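Long-range contacts in trehalose monomycolate transport factor A (Mycolicibacterium smegmatis MC2 155, PDB 6T84), which is required for the MmpL3-dependent transport of trehalose monomycolate to the cell wall, and for growth and cell elongation: residues 86-91 / 108-113; 102-107 / 115-120; 38-43 / 69-74. All coordinates share one frame; numbering follows the deposited sequence. Where two conformers were deposited one is given.

Contact 1 of 3, residues 86-91 / 108-113; sequences VDLRLK and GPRMVY
Y113 turns the edge of its ring toward R89. Ring atom CE1 lies 3.7 Å from R89 CG, and R89 CD is almost as near. The two side chains cross at about a right angle. The guanidinium and ring planes stand 84° apart, so this is no flat stack. D87 runs beside Y113 and points the same way. R89 grips the D87 carboxylate side-on: NE bonds OD1 and NH2 bonds OD2, each on the syn side at 2.8 Å. These two bonds fix the rotation of the guanidinium, and NH1 goes on to K94 O. Y113 OH gives its proton to a water, which donates to L90 O.

K91 sits at the other end of the pair. Its N donates to P109 O at 2.9 Å. CG stands between the backbone N and the carbonyl carbon (chi1 67°), which brings it to 3.6 Å from the same P109 O. M111 CG packs on K91 CA.

R110 extends from CG to NE across L88, with CD 3.8 Å from L88 CG. L90 CD2 lies over one guanidinium face, 4.0 Å above the plane and toward the rim. R110 NE donates to a water that lies 2.8 Å from L88 O. The NH groups reach backbone oxygens of A132, A135, P136 and A139. Nearby, L88 CD1 meets V112 CG2 at 3.6 Å.

Two bonds each join D87 to Y113 and R89 to M111, the hydrogen-bonded pairs. L88 with V112 and L90 with R110 are non-hydrogen-bonded pairs. On its other side strand 86-90 pairs with strand 141-144. It is an inner strand of the nine-stranded antiparallel sheet in this N-terminal domain, predicted to be cytoplasmic.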
# COMPACT_ATOMS: atom_id res chain seq x y z
N VAL A 86 -3.60 -0.72 -10.26
CA VAL A 86 -2.29 -0.14 -10.58
C VAL A 86 -1.32 -0.58 -9.50
O VAL A 86 -1.65 -0.52 -8.30
CB VAL A 86 -2.38 1.40 -10.66
CG1 VAL A 86 -0.96 2.05 -10.93
CG2 VAL A 86 -3.38 1.84 -11.76
N ASP A 87 -0.11 -0.99 -9.91
CA ASP A 87 0.95 -1.42 -8.99
C ASP A 87 2.20 -0.65 -9.41
O ASP A 87 2.62 -0.73 -10.57
CB ASP A 87 1.14 -2.93 -9.16
CG ASP A 87 2.19 -3.53 -8.25
OD1 ASP A 87 3.34 -3.06 -8.33
OD2 ASP A 87 1.89 -4.51 -7.51
N LEU A 88 2.74 0.11 -8.49
CA LEU A 88 3.93 0.96 -8.70
C LEU A 88 4.99 0.43 -7.74
O LEU A 88 4.83 0.54 -6.52
CB LEU A 88 3.52 2.40 -8.32
CG LEU A 88 4.59 3.49 -8.35
CD1 LEU A 88 5.07 3.69 -9.79
CD2 LEU A 88 4.05 4.83 -7.76
N ARG A 89 6.10 -0.12 -8.27
CA ARG A 89 7.07 -0.78 -7.40
C ARG A 89 8.48 -0.46 -7.87
O ARG A 89 8.71 -0.10 -9.03
CB ARG A 89 6.85 -2.30 -7.33
CG ARG A 89 6.92 -2.97 -8.65
CD ARG A 89 6.76 -4.50 -8.54
NE ARG A 89 5.44 -4.84 -7.96
CZ ARG A 89 5.20 -5.98 -7.31
NH1 ARG A 89 6.14 -6.91 -7.23
NH2 ARG A 89 3.99 -6.22 -6.75
N LEU A 90 9.43 -0.57 -6.95
CA LEU A 90 10.82 -0.26 -7.32
C LEU A 90 11.25 -1.18 -8.47
O LEU A 90 10.91 -2.36 -8.53
CB LEU A 90 11.74 -0.53 -6.12
CG LEU A 90 11.49 0.35 -4.92
CD1 LEU A 90 12.45 0.01 -3.77
CD2 LEU A 90 11.59 1.83 -5.29
N LYS A 91 12.08 -0.63 -9.36
CA LYS A 91 12.51 -1.38 -10.55
C LYS A 91 13.28 -2.67 -10.22
O LYS A 91 13.25 -3.63 -11.02
CB LYS A 91 13.29 -0.45 -11.49
CG LYS A 91 14.57 -0.01 -10.93
CD LYS A 91 15.27 0.94 -11.92
CE LYS A 91 16.70 1.29 -11.49
NZ LYS A 91 16.75 2.37 -10.46
N GLY A 108 11.34 6.72 -13.37
CA GLY A 108 12.36 6.92 -12.37
C GLY A 108 12.81 5.62 -11.74
O GLY A 108 13.20 4.66 -12.42
N PRO A 109 12.76 5.57 -10.41
CA PRO A 109 13.23 4.39 -9.69
C PRO A 109 12.21 3.27 -9.72
O PRO A 109 12.45 2.23 -9.09
CB PRO A 109 13.38 4.94 -8.25
CG PRO A 109 12.30 5.96 -8.15
CD PRO A 109 12.30 6.64 -9.49
N ARG A 110 11.03 3.49 -10.36
CA ARG A 110 9.88 2.57 -10.26
C ARG A 110 9.43 2.08 -11.63
O ARG A 110 9.76 2.63 -12.69
CB ARG A 110 8.72 3.28 -9.52
CG ARG A 110 8.97 3.42 -8.02
CD ARG A 110 8.15 4.48 -7.34
NE ARG A 110 8.24 4.28 -5.92
CZ ARG A 110 8.89 5.03 -5.06
NH1 ARG A 110 9.51 6.14 -5.46
NH2 ARG A 110 8.90 4.67 -3.81
N MET A 111 8.59 1.02 -11.58
CA MET A 111 7.87 0.51 -12.72
C MET A 111 6.39 0.50 -12.39
O MET A 111 6.01 0.27 -11.24
CB MET A 111 8.32 -0.94 -13.03
CG MET A 111 9.80 -1.07 -13.32
SD MET A 111 10.03 -0.60 -15.03
CE MET A 111 11.84 -0.69 -15.19
N VAL A 112 5.56 0.80 -13.39
CA VAL A 112 4.11 0.80 -13.26
C VAL A 112 3.54 -0.40 -14.00
O VAL A 112 3.86 -0.60 -15.18
CB VAL A 112 3.50 2.09 -13.85
CG1 VAL A 112 1.99 2.11 -13.59
CG2 VAL A 112 4.20 3.33 -13.28
N TYR A 113 2.69 -1.16 -13.31
CA TYR A 113 1.99 -2.31 -13.89
C TYR A 113 0.49 -2.05 -13.72
O TYR A 113 0.05 -1.42 -12.74
CB TYR A 113 2.37 -3.63 -13.15
CG TYR A 113 3.85 -3.88 -13.18
CD1 TYR A 113 4.68 -3.32 -12.19
CD2 TYR A 113 4.42 -4.66 -14.14
CE1 TYR A 113 6.04 -3.58 -12.16
CE2 TYR A 113 5.83 -4.87 -14.13
CZ TYR A 113 6.60 -4.32 -13.14
OH TYR A 113 7.97 -4.47 -13.13
O HOH W 1 6.89 1.92 -5.21
O HOH W 2 9.53 -4.04 -10.82
O HOH W 3 14.79 1.78 -7.75

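Contact 2 of 3, residues 102-107 / 115-120; sequences WLLGAI and TNLDAA
L104 of strand 102-107 packs against L117 and A120 in the first turn of helix 117-123, a strand-to-helix contact at the end of the sheet. The helix starts soon after strand 110-114, the hairpin partner of 102-107. L117 CD2 does most of the touching. It lies 4.0 Å from L104 CB and 3.7 Å from W102 O. L117 CG stands beside its own backbone N (chi1 -66°), and the end of the side chain comes nearer the strand than CB does. L104 reaches further along the helix. Its CD2 meets A120 CB at 3.9 Å, and its CD1 is close to L117 O. No hydrogen bond crosses between the two segments.

W102 brings the edge of its indole to the loop before the helix. CZ3 lies 3.6 Å from T115 O, which is near the ring plane. The helix start has its own fastening. N116 is the N-cap, and its OD1 accepts from A119 N at 2.9 Å. That donor sits 55° out of the amide carbonyl plane. A120 N also bonds N116 O, an early backbone bond of the helix.

The strand carries a classic beta bulge, where L104 and G105 both face V112. L104 also touches C124, and A120 touches S114. T115 OG1 bonds V85 N, tying the loop to the chain just before strand 86-90. Further along the outermost strand, I107 packs on helix 126-134, so strand 102-107 has helical neighbours near each of its ends.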
# COMPACT_ATOMS: atom_id res chain seq x y z
N TRP A 102 0.02 -6.17 -16.43
CA TRP A 102 1.11 -6.00 -17.39
C TRP A 102 1.89 -4.72 -17.13
O TRP A 102 1.37 -3.74 -16.59
CB TRP A 102 0.55 -5.92 -18.81
CG TRP A 102 -0.19 -7.12 -19.16
CD1 TRP A 102 0.34 -8.31 -19.57
CD2 TRP A 102 -1.59 -7.29 -19.11
NE1 TRP A 102 -0.67 -9.22 -19.81
CE2 TRP A 102 -1.86 -8.61 -19.55
CE3 TRP A 102 -2.65 -6.43 -18.81
CZ2 TRP A 102 -3.14 -9.10 -19.62
CZ3 TRP A 102 -3.94 -6.94 -18.89
CH2 TRP A 102 -4.17 -8.26 -19.28
N LEU A 103 3.15 -4.72 -17.58
CA LEU A 103 4.00 -3.53 -17.50
C LEU A 103 3.47 -2.41 -18.40
O LEU A 103 3.38 -2.60 -19.63
CB LEU A 103 5.42 -3.88 -17.91
CG LEU A 103 6.45 -2.74 -17.91
CD1 LEU A 103 6.70 -2.16 -16.54
CD2 LEU A 103 7.74 -3.29 -18.58
N LEU A 104 3.16 -1.26 -17.80
CA LEU A 104 2.90 -0.03 -18.55
C LEU A 104 4.19 0.72 -18.89
O LEU A 104 4.36 1.17 -20.04
CB LEU A 104 1.96 0.87 -17.74
CG LEU A 104 1.70 2.26 -18.37
CD1 LEU A 104 1.03 2.15 -19.74
CD2 LEU A 104 0.93 3.22 -17.46
N GLY A 105 5.10 0.89 -17.94
CA GLY A 105 6.34 1.59 -18.26
C GLY A 105 7.12 1.92 -16.99
O GLY A 105 6.68 1.67 -15.87
N ALA A 106 8.32 2.43 -17.18
CA ALA A 106 9.17 2.87 -16.09
C ALA A 106 8.92 4.33 -15.78
O ALA A 106 8.68 5.16 -16.68
CB ALA A 106 10.63 2.75 -16.49
N ILE A 107 9.05 4.67 -14.49
CA ILE A 107 9.12 6.07 -14.06
C ILE A 107 10.21 6.17 -13.01
O ILE A 107 9.99 5.78 -11.85
CB ILE A 107 7.81 6.64 -13.50
CG1 ILE A 107 6.61 6.34 -14.40
CG2 ILE A 107 7.96 8.16 -13.24
CD1 ILE A 107 5.25 6.78 -13.75
N THR A 115 -3.74 -3.73 -14.64
CA THR A 115 -4.71 -4.60 -15.30
C THR A 115 -5.40 -3.90 -16.47
O THR A 115 -6.10 -4.57 -17.24
CB THR A 115 -5.79 -5.05 -14.29
OG1 THR A 115 -6.43 -3.89 -13.75
CG2 THR A 115 -5.19 -5.87 -13.19
N ASN A 116 -5.24 -2.58 -16.64
CA ASN A 116 -5.92 -1.86 -17.73
C ASN A 116 -4.94 -0.77 -18.15
O ASN A 116 -4.86 0.26 -17.49
CB ASN A 116 -7.25 -1.29 -17.23
CG ASN A 116 -8.06 -0.51 -18.31
OD1 ASN A 116 -7.50 0.14 -19.22
ND2 ASN A 116 -9.40 -0.56 -18.21
N LEU A 117 -4.17 -1.03 -19.20
CA LEU A 117 -3.07 -0.12 -19.53
C LEU A 117 -3.60 1.26 -19.92
O LEU A 117 -2.98 2.28 -19.61
CB LEU A 117 -2.22 -0.71 -20.66
CG LEU A 117 -1.46 -2.00 -20.27
CD1 LEU A 117 -0.57 -2.46 -21.46
CD2 LEU A 117 -0.65 -1.83 -18.98
N ASP A 118 -4.74 1.29 -20.62
CA ASP A 118 -5.32 2.57 -21.02
C ASP A 118 -5.74 3.40 -19.82
O ASP A 118 -5.45 4.60 -19.75
CB ASP A 118 -6.53 2.33 -21.94
CG ASP A 118 -6.11 1.97 -23.36
OD1 ASP A 118 -4.94 2.27 -23.72
OD2 ASP A 118 -6.93 1.40 -24.10
N ALA A 119 -6.41 2.78 -18.85
CA ALA A 119 -6.80 3.52 -17.65
C ALA A 119 -5.56 3.97 -16.87
O ALA A 119 -5.50 5.12 -16.38
CB ALA A 119 -7.70 2.65 -16.76
N ALA A 120 -4.56 3.09 -16.74
CA ALA A 120 -3.36 3.46 -15.99
C ALA A 120 -2.61 4.60 -16.68
O ALA A 120 -2.02 5.47 -16.01
CB ALA A 120 -2.50 2.23 -15.84

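Contact 3 of 3, residues 38-43 / 69-74; sequences RGVMST and EVATVI
A short 3-10 turn at V40 and M41 stands over the start of strand 71-77, with V40 CA 7.7 Å from A71 CA at the nearest point. No hydrogen bond joins the two segments, and the contact is made by apolar side chains.

V73 is the meeting point. Its CG2 lies 3.8 Å from V40 CG2, and the two valines slide past each other in opposite directions. V73 CG1 meets M41 CE at 3.9 Å. M41 and V73 reach toward each other tip to tip. The methionine chain is bent at CB-CG (chi2 -55°), which places SD, and the terminal methyl completes the approach. V40 also looks toward A71 and V70, but more loosely: CG2 is 4.5 Å from A71 CB. The turn itself is held by M41 N, which donates to R38 O at 2.8 Å.

V70 and A71 both face I67 in a classic beta bulge where the strand begins. T72 points away from the turn, and its OG1 bonds D66.

Other strands help to enclose the apolar group. V40 touches I141, W143 and A152, M41 touches F65 and I67, and V73 touches F65 and L150. This is hydrophobic core packing, in which the loop between strands 28-29 and 49-50 lays two side chains on one face of the antiparallel sheet.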
# COMPACT_ATOMS: atom_id res chain seq x y z
N ARG A 38 -3.40 -8.84 -3.65
CA ARG A 38 -2.35 -8.52 -4.61
C ARG A 38 -1.14 -7.89 -3.90
O ARG A 38 -1.01 -8.01 -2.68
CB ARG A 38 -2.91 -7.61 -5.71
CG ARG A 38 -4.01 -8.26 -6.52
CD ARG A 38 -4.20 -7.50 -7.82
NE ARG A 38 -5.32 -7.96 -8.61
CZ ARG A 38 -5.19 -8.53 -9.79
NH1 ARG A 38 -4.00 -8.73 -10.34
NH2 ARG A 38 -6.26 -8.88 -10.46
N GLY A 39 -0.25 -7.22 -4.65
CA GLY A 39 0.94 -6.65 -4.05
C GLY A 39 1.70 -7.72 -3.30
O GLY A 39 1.86 -8.85 -3.78
N VAL A 40 2.13 -7.39 -2.07
CA VAL A 40 2.83 -8.40 -1.27
C VAL A 40 1.95 -9.53 -0.79
O VAL A 40 2.48 -10.55 -0.33
CB VAL A 40 3.58 -7.83 -0.04
CG1 VAL A 40 4.61 -6.88 -0.47
CG2 VAL A 40 2.64 -7.15 0.91
N MET A 41 0.63 -9.40 -0.90
CA MET A 41 -0.26 -10.45 -0.39
C MET A 41 -0.25 -11.69 -1.28
O MET A 41 -0.58 -12.77 -0.79
CB MET A 41 -1.69 -9.95 -0.25
CG MET A 41 -1.89 -8.68 0.49
SD MET A 41 -1.16 -8.70 2.15
CE MET A 41 -1.40 -6.99 2.59
N SER A 42 0.14 -11.57 -2.55
CA SER A 42 0.10 -12.76 -3.40
C SER A 42 1.28 -13.69 -3.17
O SER A 42 1.16 -14.90 -3.41
CB SER A 42 -0.03 -12.37 -4.87
OG SER A 42 1.04 -11.55 -5.29
N THR A 43 2.42 -13.18 -2.69
CA THR A 43 3.61 -13.98 -2.46
C THR A 43 3.75 -14.46 -1.01
O THR A 43 4.85 -14.84 -0.58
CB THR A 43 4.87 -13.24 -2.92
OG1 THR A 43 5.01 -12.00 -2.21
CG2 THR A 43 4.81 -12.96 -4.42
N GLU A 69 8.73 -10.91 8.65
CA GLU A 69 9.87 -11.03 7.74
C GLU A 69 9.50 -10.81 6.27
O GLU A 69 10.15 -11.33 5.37
CB GLU A 69 10.60 -12.36 7.94
CG GLU A 69 11.02 -12.61 9.38
CD GLU A 69 11.65 -13.98 9.57
OE1 GLU A 69 11.63 -14.78 8.62
OE2 GLU A 69 12.17 -14.24 10.68
N VAL A 70 8.44 -10.04 6.01
CA VAL A 70 8.08 -9.75 4.63
C VAL A 70 7.97 -8.24 4.45
O VAL A 70 8.69 -7.63 3.63
CB VAL A 70 6.76 -10.41 4.21
CG1 VAL A 70 6.33 -9.89 2.84
CG2 VAL A 70 6.88 -11.94 4.19
N ALA A 71 7.06 -7.63 5.20
CA ALA A 71 6.77 -6.22 4.98
C ALA A 71 5.95 -5.67 6.13
O ALA A 71 5.22 -6.41 6.80
CB ALA A 71 5.93 -6.03 3.72
N THR A 72 5.99 -4.35 6.28
CA THR A 72 4.99 -3.60 7.02
C THR A 72 4.08 -2.97 5.96
O THR A 72 4.57 -2.39 4.99
CB THR A 72 5.66 -2.50 7.85
OG1 THR A 72 6.46 -3.11 8.90
CG2 THR A 72 4.64 -1.52 8.50
N VAL A 73 2.78 -3.16 6.09
CA VAL A 73 1.80 -2.71 5.10
C VAL A 73 0.91 -1.65 5.73
O VAL A 73 0.47 -1.79 6.88
CB VAL A 73 0.95 -3.90 4.61
CG1 VAL A 73 -0.09 -3.43 3.61
CG2 VAL A 73 1.88 -4.95 3.97
N ILE A 74 0.57 -0.63 4.94
CA ILE A 74 -0.44 0.35 5.31
C ILE A 74 -1.53 0.27 4.25
O ILE A 74 -1.23 0.38 3.05
CB ILE A 74 0.17 1.77 5.33
CG1 ILE A 74 1.30 1.84 6.36
CG2 ILE A 74 -0.91 2.84 5.59
CD1 ILE A 74 2.10 3.21 6.27

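All three contacts reach the nine-stranded antiparallel sheet. Contact 3 is buried and lies nearest the centre of the chain, its own centre about 9 Å from it. Contact 1 is partly buried, and contact 2 is at the surface, its centre about 17 Å from that of the chain. Contacts 1 and 2 share the end of the sheet: V112 of strand 110-114 probably bonds L104 and G105 of strand 102-107. Their segments alternate along the chain, whereas contact 3 closes before either opens. Contact 1 combines main-chain pairing with charged and water-bridged side chains. Contacts 2 and 3 rely on apolar packing across their segments, against a helix and a loop respectively. G39 touches the R89-D87 pair, linking contacts 3 and 1.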